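Diacylglycerol kinase (Bacillus anthracis, PDB 3S40) probably catalyses the ATP-dependent phosphorylation of diacylglycerol to phosphatidic acid, a step of membrane lipid metabolism. Local coordinates at residues K132-H137 with T282-E287; V183-D188 with K260-E265; N140-G145 with V197-G202; N203-G208 with V217-G222. One frame throughout, in Å; residues are numbered along the deposited sequence.

Contact 1. Residues K132-H137 with T282-E287; sequences KANGQH and TPCQIE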
loop_
_atom_site.group_PDB
_atom_site.type_symbol
_atom_site.label_atom_id
_atom_site.label_comp_id
_atom_site.label_asym_id
_atom_site.label_seq_id
_atom_site.Cartn_x
_atom_site.Cartn_y
_atom_site.Cartn_z
ATOM N N LYS A 132 9.011 5.439 -4.473
ATOM C CA LYS A 132 10.393 4.989 -4.308
ATOM C C LYS A 132 11.144 5.844 -3.290
ATOM O O LYS A 132 11.326 7.048 -3.487
ATOM C CB LYS A 132 11.149 5.058 -5.632
ATOM C CG LYS A 132 11.654 3.723 -6.129
ATOM C CD LYS A 132 12.942 3.883 -6.917
ATOM C CE LYS A 132 12.963 2.971 -8.133
ATOM N NZ LYS A 132 14.317 2.881 -8.755
ATOM N N ALA A 133 11.603 5.212 -2.212
ATOM C CA ALA A 133 12.411 5.907 -1.213
ATOM C C ALA A 133 13.828 5.324 -1.177
ATOM O O ALA A 133 14.001 4.147 -0.881
ATOM C CB ALA A 133 11.749 5.812 0.157
ATOM N N ASN A 134 14.831 6.145 -1.482
ATOM C CA ASN A 134 16.208 5.660 -1.578
ATOM C C ASN A 134 16.249 4.331 -2.330
ATOM O O ASN A 134 16.792 3.350 -1.829
ATOM C CB ASN A 134 16.841 5.473 -0.185
ATOM C CG ASN A 134 17.159 6.794 0.508
ATOM O OD1 ASN A 134 17.103 7.860 -0.107
ATOM N ND2 ASN A 134 17.518 6.724 1.798
ATOM N N GLY A 135 15.647 4.296 -3.514
ATOM C CA GLY A 135 15.612 3.079 -4.315
ATOM C C GLY A 135 14.970 1.872 -3.647
ATOM O O GLY A 135 15.386 0.731 -3.853
ATOM N N GLN A 136 13.956 2.131 -2.831
ATOM C CA GLN A 136 13.125 1.091 -2.243
ATOM C C GLN A 136 11.660 1.439 -2.552
ATOM O O GLN A 136 11.241 2.595 -2.370
ATOM C CB GLN A 136 13.369 1.049 -0.739
ATOM C CG GLN A 136 12.296 0.342 0.066
ATOM C CD GLN A 136 12.352 -1.162 -0.074
ATOM O OE1 GLN A 136 13.048 -1.840 0.681
ATOM N NE2 GLN A 136 11.614 -1.694 -1.043
ATOM N N HIS A 137 10.886 0.463 -3.030
ATOM C CA HIS A 137 9.492 0.719 -3.420
ATOM C C HIS A 137 8.516 0.539 -2.271
ATOM O O HIS A 137 8.605 -0.444 -1.536
ATOM C CB HIS A 137 9.039 -0.211 -4.557
ATOM C CG HIS A 137 9.801 -0.032 -5.828
ATOM N ND1 HIS A 137 10.849 -0.851 -6.188
ATOM C CD2 HIS A 137 9.665 0.871 -6.828
ATOM C CE1 HIS A 137 11.326 -0.460 -7.357
ATOM N NE2 HIS A 137 10.622 0.581 -7.770
ATOM N N THR A 282 17.132 8.058 7.427
ATOM C CA THR A 282 17.495 9.376 6.917
ATOM C C THR A 282 19.003 9.485 6.689
ATOM O O THR A 282 19.775 8.763 7.312
ATOM C CB THR A 282 17.040 10.501 7.891
ATOM O OG1 THR A 282 17.489 10.204 9.224
ATOM C CG2 THR A 282 15.523 10.635 7.888
ATOM N N PRO A 283 19.428 10.386 5.784
ATOM C CA PRO A 283 18.550 11.199 4.934
ATOM C C PRO A 283 17.922 10.344 3.836
ATOM O O PRO A 283 18.338 9.200 3.647
ATOM C CB PRO A 283 19.503 12.235 4.329
ATOM C CG PRO A 283 20.829 11.559 4.328
ATOM C CD PRO A 283 20.851 10.704 5.567
ATOM N N CYS A 284 16.942 10.897 3.124
ATOM C CA CYS A 284 16.147 10.095 2.204
ATOM C C CYS A 284 15.527 10.920 1.075
ATOM O O CYS A 284 14.959 12.001 1.309
ATOM C CB CYS A 284 15.064 9.351 2.994
ATOM S SG CYS A 284 14.325 7.981 2.118
ATOM N N GLN A 285 15.661 10.410 -0.148
ATOM C CA GLN A 285 15.050 11.003 -1.336
ATOM C C GLN A 285 13.855 10.160 -1.757
ATOM O O GLN A 285 13.930 8.921 -1.800
ATOM C CB GLN A 285 16.060 11.088 -2.491
ATOM C CG GLN A 285 15.516 11.730 -3.778
ATOM C CD GLN A 285 15.157 13.217 -3.625
ATOM O OE1 GLN A 285 15.707 13.918 -2.773
ATOM N NE2 GLN A 285 14.236 13.699 -4.465
ATOM N N ILE A 286 12.742 10.827 -2.052
ATOM C CA ILE A 286 11.537 10.110 -2.453
ATOM C C ILE A 286 11.004 10.598 -3.792
ATOM O O ILE A 286 10.887 11.814 -4.030
ATOM C CB ILE A 286 10.411 10.195 -1.408
ATOM C CG1 ILE A 286 10.959 10.022 0.009
ATOM C CG2 ILE A 286 9.340 9.157 -1.718
ATOM C CD1 ILE A 286 9.900 9.894 1.064
ATOM N N GLU A 287 10.687 9.623 -4.643
ATOM C CA GLU A 287 10.161 9.843 -5.990
ATOM C C GLU A 287 8.866 9.048 -6.142
ATOM O O GLU A 287 8.668 8.038 -5.477
ATOM C CB GLU A 287 11.154 9.329 -7.044
ATOM C CG GLU A 287 12.591 9.786 -6.865
ATOM C CD GLU A 287 12.778 11.267 -7.148
ATOM O OE1 GLU A 287 13.779 11.843 -6.668
ATOM O OE2 GLU A 287 11.928 11.856 -7.853
#
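Asn-134 supplies polar side-chain bonds to the start of the strand at Cys-284 and to Pro-283 just before it. Its chi1 of -72° sets CG beside the backbone N, and Asn-134 CG lies 3.5 Å from Cys-284 SG. There OD1 accepts the N-H of Gln-285 at 2.9 Å, from a donor tilted well out of the amide carbonyl plane. ND2 gives a nearly straight bond to Pro-283 O at 3.2 Å, lying in both the amide plane and the carbonyl plane and using a lone pair. An asparagine suits the spot because its short amide offers an acceptor and a donor where the backbone of 132-137 turns off.

Backbone bonds pair the strands. Asn-134 N reaches Gln-285 O at 2.9 Å, and Lys-132 with Glu-287 forms a hydrogen-bonded antiparallel pair, Lys-132 N to Glu-287 O measuring 2.8 Å. Ala-133 and Ile-286 make the non-hydrogen-bonded pair between them, where Ile-286 CA comes 3.2 Å from Lys-132 O. Beyond it, Asn-134 and Gly-135, both at positive phi, form a two-residue hairpin turn close to type I', for which Asn-Gly is the classical sequence.

Apolar contact is small: Ala-133 CB touches Cys-284 SG at 3.9 Å. On the face of Lys-132 and Glu-287 the ends of the two side chains lead away from the partner segment, and Gln-285 NE2 donates to Glu-287 OE1 from above the carboxylate plane.

Strand 284-296 has strand 261-266 along its other edge, through backbone bonds from Cys-284 and Ile-286, while Trp-142 of strand 141-144 covers Ala-133, Cys-284 and Ile-286.

Contact 2. Residues V183-D188 with K260-E265; sequences VKITYD and KSIHIE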
loop_
_atom_site.group_PDB
_atom_site.type_symbol
_atom_site.label_atom_id
_atom_site.label_comp_id
_atom_site.label_asym_id
_atom_site.label_seq_id
_atom_site.Cartn_x
_atom_site.Cartn_y
_atom_site.Cartn_z
ATOM N N VAL A 183 13.697 18.322 11.758
ATOM C CA VAL A 183 13.601 17.782 10.421
ATOM C C VAL A 183 13.685 18.927 9.431
ATOM O O VAL A 183 13.280 20.061 9.718
ATOM C CB VAL A 183 12.269 17.005 10.209
ATOM C CG1 VAL A 183 11.090 17.978 10.038
ATOM C CG2 VAL A 183 12.366 16.080 9.005
ATOM N N LYS A 184 14.237 18.617 8.269
ATOM C CA LYS A 184 14.330 19.561 7.175
ATOM C C LYS A 184 13.764 18.839 5.961
ATOM O O LYS A 184 14.209 17.732 5.632
ATOM C CB LYS A 184 15.793 19.925 6.939
ATOM C CG LYS A 184 16.019 21.250 6.246
ATOM C CD LYS A 184 17.486 21.666 6.332
ATOM C CE LYS A 184 18.116 21.281 7.677
ATOM N NZ LYS A 184 17.373 21.799 8.861
ATOM N N ILE A 185 12.771 19.438 5.310
ATOM C CA ILE A 185 12.143 18.787 4.159
ATOM C C ILE A 185 12.189 19.689 2.946
ATOM O O ILE A 185 11.712 20.819 2.997
ATOM C CB ILE A 185 10.662 18.395 4.438
ATOM C CG1 ILE A 185 10.557 17.493 5.677
ATOM C CG2 ILE A 185 10.050 17.703 3.225
ATOM C CD1 ILE A 185 9.129 17.163 6.105
ATOM N N THR A 186 12.782 19.194 1.867
ATOM C CA THR A 186 12.724 19.870 0.571
ATOM C C THR A 186 11.753 19.121 -0.329
ATOM O O THR A 186 11.820 17.894 -0.451
ATOM C CB THR A 186 14.097 19.898 -0.131
ATOM O OG1 THR A 186 14.488 18.558 -0.480
ATOM C CG2 THR A 186 15.150 20.514 0.772
ATOM N N TYR A 187 10.850 19.850 -0.967
ATOM C CA TYR A 187 9.857 19.190 -1.790
ATOM C C TYR A 187 9.531 20.043 -2.994
ATOM O O TYR A 187 8.928 21.108 -2.870
ATOM C CB TYR A 187 8.598 18.907 -0.974
ATOM C CG TYR A 187 8.001 20.146 -0.369
ATOM C CD1 TYR A 187 6.940 20.804 -0.987
ATOM C CD2 TYR A 187 8.515 20.684 0.803
ATOM C CE1 TYR A 187 6.398 21.958 -0.443
ATOM C CE2 TYR A 187 7.978 21.834 1.358
ATOM C CZ TYR A 187 6.920 22.466 0.734
ATOM O OH TYR A 187 6.386 23.611 1.285
ATOM N N ASP A 188 9.937 19.570 -4.165
ATOM C CA ASP A 188 9.774 20.331 -5.396
ATOM C C ASP A 188 10.293 21.768 -5.227
ATOM O O ASP A 188 9.585 22.742 -5.503
ATOM C CB ASP A 188 8.310 20.321 -5.852
ATOM C CG ASP A 188 7.720 18.912 -5.914
ATOM O OD1 ASP A 188 8.482 17.937 -6.063
ATOM O OD2 ASP A 188 6.486 18.784 -5.812
ATOM N N LYS A 260 5.895 15.905 -5.610
ATOM C CA LYS A 260 6.354 14.777 -6.424
ATOM C C LYS A 260 7.773 14.339 -6.086
ATOM O O LYS A 260 8.115 13.176 -6.256
ATOM C CB LYS A 260 6.259 15.079 -7.919
ATOM C CG LYS A 260 4.845 15.145 -8.455
ATOM C CD LYS A 260 4.848 15.112 -9.970
ATOM C CE LYS A 260 3.434 15.082 -10.529
ATOM N NZ LYS A 260 3.418 14.627 -11.952
ATOM N N SER A 261 8.602 15.279 -5.638
ATOM C CA SER A 261 10.002 14.986 -5.363
ATOM C C SER A 261 10.378 15.529 -3.998
ATOM O O SER A 261 10.324 16.742 -3.750
ATOM C CB SER A 261 10.910 15.573 -6.442
ATOM O OG SER A 261 12.249 15.146 -6.248
ATOM N N ILE A 262 10.768 14.622 -3.115
ATOM C CA ILE A 262 10.872 14.951 -1.705
ATOM C C ILE A 262 12.192 14.509 -1.115
ATOM O O ILE A 262 12.655 13.386 -1.334
ATOM C CB ILE A 262 9.718 14.300 -0.923
ATOM C CG1 ILE A 262 8.380 14.672 -1.579
ATOM C CG2 ILE A 262 9.755 14.709 0.549
ATOM C CD1 ILE A 262 7.166 14.024 -0.950
ATOM N N HIS A 263 12.811 15.412 -0.375
ATOM C CA HIS A 263 14.006 15.060 0.373
ATOM C C HIS A 263 13.818 15.385 1.842
ATOM O O HIS A 263 13.440 16.513 2.198
ATOM C CB HIS A 263 15.251 15.769 -0.171
ATOM C CG HIS A 263 16.528 15.244 0.406
ATOM N ND1 HIS A 263 17.129 15.803 1.514
ATOM C CD2 HIS A 263 17.296 14.185 0.055
ATOM C CE1 HIS A 263 18.225 15.123 1.807
ATOM N NE2 HIS A 263 18.346 14.133 0.940
ATOM N N ILE A 264 14.084 14.390 2.683
ATOM C CA ILE A 264 13.912 14.519 4.120
ATOM C C ILE A 264 15.233 14.310 4.845
ATOM O O ILE A 264 15.874 13.259 4.719
ATOM C CB ILE A 264 12.893 13.507 4.683
ATOM C CG1 ILE A 264 11.616 13.488 3.848
ATOM C CG2 ILE A 264 12.582 13.821 6.133
ATOM C CD1 ILE A 264 11.451 12.208 3.062
ATOM N N GLU A 265 15.620 15.317 5.620
ATOM C CA GLU A 265 16.878 15.290 6.338
ATOM C C GLU A 265 16.617 15.528 7.819
ATOM O O GLU A 265 15.768 16.343 8.186
ATOM C CB GLU A 265 17.818 16.354 5.769
ATOM C CG GLU A 265 19.033 16.659 6.625
ATOM C CD GLU A 265 19.774 17.906 6.163
ATOM O OE1 GLU A 265 19.847 18.129 4.934
ATOM O OE2 GLU A 265 20.274 18.666 7.026
HETATM O O HOH W 1 12.955 17.787 -3.090
#
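Ser-261 O is gripped by Asp-188 N at 2.9 Å and by a water, which donates to it and also bonds Thr-186 OG1; the CA-H of Tyr-187 points at the same oxygen. The carboxylate of Asp-188 returns the hold. Asp-188 OD1 takes the N-H of Ser-261 at 2.7 Å. Asp-188 OD2 accepts from Lys-260 N at 2.9 Å, and each oxygen uses its syn lone pair. The two oxygens of one carboxylate, their syn lone pairs on the same side, can thus accept two neighbouring N-H groups. Two hydrogen-bonded antiparallel pairs, Lys-184 with Glu-265 and Thr-186 with His-263, carry the register onward.

The side chains divide by face. Ile-185, Ile-262 and Ile-264 share the inner one with Tyr-187, and the branched isoleucines fit the extended backbone; Ile-185 CG2 lies 4.0 Å from Ile-262 CG2, the two chains side by side. At the end of the row the side chains of Val-183 and Ile-264 cross obliquely, CG2 to CG2 3.7 Å. Ile-226 of strand 224-230, from the facing sheet, packs on this face.

Opposite, Lys-184 and Glu-265 run alongside each other, Lys-184 CE 3.5 Å from Glu-265 OE2. Thr-186 OG1, which bonds the water, sits between its own N and carbonyl carbon (chi1 66°).

The chemistry implies an amphipathic strand pair: largely apolar toward the sandwich interior, with charged, hydroxyl and imidazole groups on the outer face. With its ammonium group in a salt bridge to Glu-193, Lys-184 probably attracts Glu-265 at longer range, Lys-184 NZ to Glu-265 OE2 being 4.6 Å.

Contact 3. Residues N140-G145 with V197-G202; sequences NFWGIG and VLVMVG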
loop_
_atom_site.group_PDB
_atom_site.type_symbol
_atom_site.label_atom_id
_atom_site.label_comp_id
_atom_site.label_asym_id
_atom_site.label_seq_id
_atom_site.Cartn_x
_atom_site.Cartn_y
_atom_site.Cartn_z
ATOM N N ASN A 140 2.160 1.948 0.335
ATOM C CA ASN A 140 1.306 2.538 1.350
ATOM C C ASN A 140 1.869 3.772 2.024
ATOM O O ASN A 140 1.279 4.853 1.947
ATOM C CB ASN A 140 0.932 1.499 2.401
ATOM C CG ASN A 140 -0.544 1.290 2.481
ATOM O OD1 ASN A 140 -1.056 0.227 2.124
ATOM N ND2 ASN A 140 -1.254 2.316 2.929
ATOM N N PHE A 141 3.007 3.628 2.687
ATOM C CA PHE A 141 3.492 4.742 3.469
ATOM C C PHE A 141 4.963 4.630 3.806
ATOM O O PHE A 141 5.536 3.551 3.803
ATOM C CB PHE A 141 2.663 4.883 4.758
ATOM C CG PHE A 141 3.096 3.950 5.859
ATOM C CD1 PHE A 141 4.011 4.366 6.815
ATOM C CD2 PHE A 141 2.615 2.652 5.917
ATOM C CE1 PHE A 141 4.423 3.510 7.818
ATOM C CE2 PHE A 141 3.032 1.780 6.920
ATOM C CZ PHE A 141 3.936 2.212 7.871
ATOM N N TRP A 142 5.548 5.780 4.101
ATOM C CA TRP A 142 6.905 5.911 4.598
ATOM C C TRP A 142 6.759 6.767 5.866
ATOM O O TRP A 142 6.089 7.803 5.840
ATOM C CB TRP A 142 7.727 6.635 3.534
ATOM C CG TRP A 142 9.147 7.030 3.872
ATOM C CD1 TRP A 142 10.291 6.479 3.361
ATOM C CD2 TRP A 142 9.573 8.109 4.727
ATOM N NE1 TRP A 142 11.400 7.131 3.862
ATOM C CE2 TRP A 142 10.987 8.132 4.702
ATOM C CE3 TRP A 142 8.899 9.042 5.519
ATOM C CZ2 TRP A 142 11.736 9.046 5.448
ATOM C CZ3 TRP A 142 9.642 9.956 6.250
ATOM C CH2 TRP A 142 11.047 9.949 6.211
ATOM N N GLY A 143 7.348 6.325 6.974
ATOM C CA GLY A 143 7.248 7.051 8.230
ATOM C C GLY A 143 8.473 6.974 9.138
ATOM O O GLY A 143 9.113 5.929 9.258
ATOM N N ILE A 144 8.808 8.105 9.759
ATOM C CA ILE A 144 9.809 8.165 10.823
ATOM C C ILE A 144 9.154 8.748 12.076
ATOM O O ILE A 144 8.364 9.695 11.979
ATOM C CB ILE A 144 11.001 9.079 10.452
ATOM C CG1 ILE A 144 10.517 10.501 10.159
ATOM C CG2 ILE A 144 11.778 8.529 9.266
ATOM C CD1 ILE A 144 11.634 11.475 9.814
ATOM N N GLY A 145 9.470 8.182 13.241
ATOM C CA GLY A 145 8.996 8.718 14.511
ATOM C C GLY A 145 8.042 7.802 15.251
ATOM O O GLY A 145 7.957 6.612 14.937
ATOM N N VAL A 197 7.256 15.479 15.867
ATOM C CA VAL A 197 7.182 14.218 16.588
ATOM C C VAL A 197 6.995 13.060 15.598
ATOM O O VAL A 197 7.405 11.926 15.861
ATOM C CB VAL A 197 6.052 14.229 17.646
ATOM C CG1 VAL A 197 4.833 14.996 17.143
ATOM C CG2 VAL A 197 5.675 12.813 18.034
ATOM N N LEU A 198 6.391 13.361 14.448
ATOM C CA LEU A 198 6.104 12.343 13.441
ATOM C C LEU A 198 6.189 12.902 12.018
ATOM O O LEU A 198 5.683 13.986 11.732
ATOM C CB LEU A 198 4.717 11.745 13.686
ATOM C CG LEU A 198 4.167 10.808 12.610
ATOM C CD1 LEU A 198 4.767 9.413 12.745
ATOM C CD2 LEU A 198 2.660 10.742 12.689
ATOM N N VAL A 199 6.839 12.168 11.126
ATOM C CA VAL A 199 6.878 12.561 9.723
ATOM C C VAL A 199 6.418 11.418 8.842
ATOM O O VAL A 199 6.903 10.295 8.958
ATOM C CB VAL A 199 8.279 12.976 9.282
ATOM C CG1 VAL A 199 8.263 13.387 7.817
ATOM C CG2 VAL A 199 8.795 14.117 10.169
HETATM N N MSE A 200 5.481 11.706 7.953
HETATM C CA MSE A 200 5.024 10.677 7.046
HETATM C C MSE A 200 4.757 11.103 5.624
HETATM O O MSE A 200 4.372 12.243 5.349
HETATM C CB MSE A 200 3.828 9.970 7.614
HETATM C CG MSE A 200 4.285 8.875 8.505
HETATM SE SE MSE A 200 2.787 8.009 9.187
HETATM C CE MSE A 200 1.826 7.686 7.478
ATOM N N VAL A 201 4.978 10.139 4.737
ATOM C CA VAL A 201 4.785 10.293 3.316
ATOM C C VAL A 201 3.817 9.210 2.886
ATOM O O VAL A 201 4.128 8.032 2.959
ATOM C CB VAL A 201 6.117 10.131 2.570
ATOM C CG1 VAL A 201 5.948 10.486 1.103
ATOM C CG2 VAL A 201 7.157 11.020 3.209
ATOM N N GLY A 202 2.630 9.617 2.455
ATOM C CA GLY A 202 1.558 8.677 2.186
ATOM C C GLY A 202 1.200 8.521 0.724
ATOM O O GLY A 202 1.260 9.470 -0.057
#
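Trp-142 and Val-201 meet inside the beta-sandwich of the C-terminal domain, on the face of their sheet that looks across to the other one. The indole CE3 touches Val-201 CG2 at 3.5 Å, the methyl coming obliquely to the ring. Trp-142 CG stands anti to the backbone N (chi1 173°), and the indole and Val-199 lie side by side, Trp-142 CZ3 to Val-199 CG1 being 4.0 Å. A broad indole beside beta-branched valines suits this buried face. Next along, Ile-144 presses CG1 onto Val-199 CB at 3.5 Å, tighter than usual for two carbons.

Four backbone bonds hold the strands, two in each of the hydrogen-bonded pairs Trp-142/Val-201 and Ile-144/Val-199; Val-201 N to Trp-142 O is the shortest at 2.8 Å. These are the central strands of an antiparallel sheet in the fold named after YegS and NAD kinase, with 271-274 beyond 141-144 and 224-230 beyond 198-202. Towards 224-230 the chain makes a classic beta bulge, Val-197 and Leu-198 both facing Val-229.

The opposite face belongs to Phe-141 and Met-200, present as selenomethionine. Met-200 CG packs 3.5 Å from Gly-143 CA, in the space a beta carbon would need, which makes glycine the fitting residue there. The Met-200 chain then bends at chi3 (51°), and Met-200 CE comes 4.0 Å from Phe-141 CD1. Met-200 SE stands 5.5 Å from the centroid of the Phe-141 ring, an oblique Met-aromatic contact. At the end of the strand, Asn-140, whose CB points away from 197-202, bonds Tyr-206 O through ND2.

Contact 4. Residues N203-G208 with V217-G222; sequences NGEYLG and VKCDDG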
loop_
_atom_site.group_PDB
_atom_site.type_symbol
_atom_site.label_atom_id
_atom_site.label_comp_id
_atom_site.label_asym_id
_atom_site.label_seq_id
_atom_site.Cartn_x
_atom_site.Cartn_y
_atom_site.Cartn_z
ATOM N N ASN A 203 0.806 7.307 0.365
ATOM C CA ASN A 203 0.365 7.000 -0.980
ATOM C C ASN A 203 -0.957 6.267 -0.936
ATOM O O ASN A 203 -1.835 6.520 -1.743
ATOM C CB ASN A 203 1.385 6.128 -1.711
ATOM C CG ASN A 203 1.040 5.950 -3.183
ATOM O OD1 ASN A 203 0.787 6.919 -3.896
ATOM N ND2 ASN A 203 1.005 4.704 -3.634
ATOM N N GLY A 204 -1.082 5.345 0.012
ATOM C CA GLY A 204 -2.301 4.584 0.194
ATOM C C GLY A 204 -3.346 5.330 1.003
ATOM O O GLY A 204 -3.036 6.238 1.774
ATOM N N GLU A 205 -4.597 4.923 0.839
ATOM C CA GLU A 205 -5.726 5.676 1.368
ATOM C C GLU A 205 -6.228 5.078 2.682
ATOM O O GLU A 205 -7.155 5.588 3.287
ATOM C CB GLU A 205 -6.806 5.789 0.272
ATOM C CG GLU A 205 -6.182 6.325 -1.049
ATOM C CD GLU A 205 -7.144 6.390 -2.246
ATOM O OE1 GLU A 205 -6.669 6.438 -3.408
ATOM O OE2 GLU A 205 -8.370 6.394 -2.033
ATOM N N TYR A 206 -5.569 4.008 3.133
ATOM C CA TYR A 206 -5.930 3.345 4.373
ATOM C C TYR A 206 -4.676 3.003 5.151
ATOM O O TYR A 206 -3.645 2.701 4.567
ATOM C CB TYR A 206 -6.712 2.051 4.095
ATOM C CG TYR A 206 -8.150 2.304 3.772
ATOM C CD1 TYR A 206 -9.137 2.117 4.731
ATOM C CD2 TYR A 206 -8.525 2.772 2.519
ATOM C CE1 TYR A 206 -10.460 2.361 4.446
ATOM C CE2 TYR A 206 -9.847 3.011 2.229
ATOM C CZ TYR A 206 -10.811 2.815 3.192
ATOM O OH TYR A 206 -12.140 3.061 2.895
ATOM N N LEU A 207 -4.780 3.028 6.471
ATOM C CA LEU A 207 -3.654 2.692 7.335
ATOM C C LEU A 207 -4.183 2.030 8.583
ATOM O O LEU A 207 -4.991 2.625 9.303
ATOM C CB LEU A 207 -2.907 3.964 7.732
ATOM C CG LEU A 207 -1.683 4.349 6.914
ATOM C CD1 LEU A 207 -1.678 5.844 6.606
ATOM C CD2 LEU A 207 -0.429 3.927 7.674
ATOM N N GLY A 208 -3.726 0.809 8.847
ATOM C CA GLY A 208 -4.156 0.066 10.018
ATOM C C GLY A 208 -5.609 -0.348 9.940
ATOM O O GLY A 208 -6.325 -0.329 10.940
ATOM N N VAL A 217 -5.219 11.940 0.809
ATOM C CA VAL A 217 -4.174 11.146 0.167
ATOM C C VAL A 217 -4.865 10.229 -0.864
ATOM O O VAL A 217 -5.962 9.753 -0.617
ATOM C CB VAL A 217 -3.369 10.328 1.197
ATOM C CG1 VAL A 217 -4.317 9.553 2.108
ATOM C CG2 VAL A 217 -2.371 9.407 0.503
ATOM N N LYS A 218 -4.249 10.032 -2.028
ATOM C CA LYS A 218 -4.817 9.203 -3.095
ATOM C C LYS A 218 -3.711 8.358 -3.697
ATOM O O LYS A 218 -2.587 8.851 -3.865
ATOM C CB LYS A 218 -5.386 10.061 -4.224
ATOM C CG LYS A 218 -6.542 10.963 -3.853
ATOM C CD LYS A 218 -7.837 10.183 -3.708
ATOM C CE LYS A 218 -8.977 11.149 -3.396
ATOM N NZ LYS A 218 -10.283 10.476 -3.125
ATOM N N CYS A 219 -4.013 7.102 -4.046
ATOM C CA CYS A 219 -2.962 6.235 -4.577
ATOM C C CYS A 219 -2.632 6.523 -6.052
ATOM O O CYS A 219 -1.649 6.002 -6.583
ATOM C CB CYS A 219 -3.340 4.754 -4.421
ATOM S SG CYS A 219 -4.749 4.245 -5.461
ATOM N N ASP A 220 -3.459 7.330 -6.716
ATOM C CA ASP A 220 -3.331 7.539 -8.165
ATOM C C ASP A 220 -3.410 9.012 -8.621
ATOM O O ASP A 220 -3.731 9.282 -9.786
ATOM C CB ASP A 220 -4.419 6.745 -8.899
ATOM C CG ASP A 220 -5.821 7.147 -8.466
ATOM O OD1 ASP A 220 -5.932 8.008 -7.561
ATOM O OD2 ASP A 220 -6.811 6.609 -9.018
ATOM N N ASP A 221 -3.132 9.961 -7.729
ATOM C CA ASP A 221 -3.185 11.372 -8.137
ATOM C C ASP A 221 -1.836 11.958 -8.592
ATOM O O ASP A 221 -1.722 13.152 -8.833
ATOM C CB ASP A 221 -3.841 12.246 -7.074
ATOM C CG ASP A 221 -2.979 12.413 -5.821
ATOM O OD1 ASP A 221 -3.439 13.138 -4.907
ATOM O OD2 ASP A 221 -1.870 11.823 -5.745
ATOM N N GLY A 222 -0.825 11.109 -8.725
ATOM C CA GLY A 222 0.459 11.532 -9.247
ATOM C C GLY A 222 1.352 12.286 -8.277
ATOM O O GLY A 222 2.393 12.819 -8.665
HETATM O O HOH W 2 -0.358 8.822 -5.582
HETATM O O HOH W 3 -8.018 7.283 -5.967
#
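Glu-205 reaches across Val-217 and Lys-218 to the backbone of Cys-219. Its CB lies 4.1 Å from Val-217 O, and CG comes nearer to the same oxygen, at 3.5 Å. From there the chain runs extended (chi2 176°), bringing CD up to Lys-218 CA. OE1 ends the reach, accepting the N-H of Cys-219 at 2.8 Å in a nearly straight bond on its anti lone pair, the one away from OE2. Lys-218 CD lies over a face of the carboxylate, 3.9 Å from Glu-205 OE1, and Lys-218 NZ is 4.6 Å from Glu-205 OE2. A glutamate fits here because its two methylenes carry the carboxylate past Val-217 O to the N-H of Cys-219.

Both segments belong to the connection between strands 198-202 and 224-230 of the C-terminal domain, and it faces the catalytic domain: Thr-106, at the end of helix 102-106, takes the N-H of Glu-205 on its OG1 and touches Cys-219.

Beside the glutamate the contact is backbone against small side chains. Val-217 turns toward the partner segment and lays CG2 3.5 Å from Gly-204 O, while Asn-203 O approaches Cys-219 CA at 3.1 Å. Asn-203 itself fixes its ND2 on Leu-139 O and Asp-129 O. A water donates to Glu-205 OE1 and, at 2.7 Å, to Asp-220 OD1, joining two acidic groups; Asp-220 OD2 has a salt bridge to Lys-126.

Contacts 1 and 2 belong to one sheet of the sandwich, where strands 284-296 and 261-266 are neighbours; contact 3 lies in the facing sheet. It is mostly buried and held by backbone bonds and apolar side chains, whereas the first two are only partly buried, with polar residues on their outer faces and an asparagine or aspartate bonding backbone N-H groups where the pairing ends. Trp-142 of contact 3 meets Cys-284 from contact 1 and Ile-264 from contact 2. Contact 4 is also buried, yet joins loops through a carboxylate and waters; it follows strand 198-202 directly and touches contact 3 where Leu-207 packs on Phe-141.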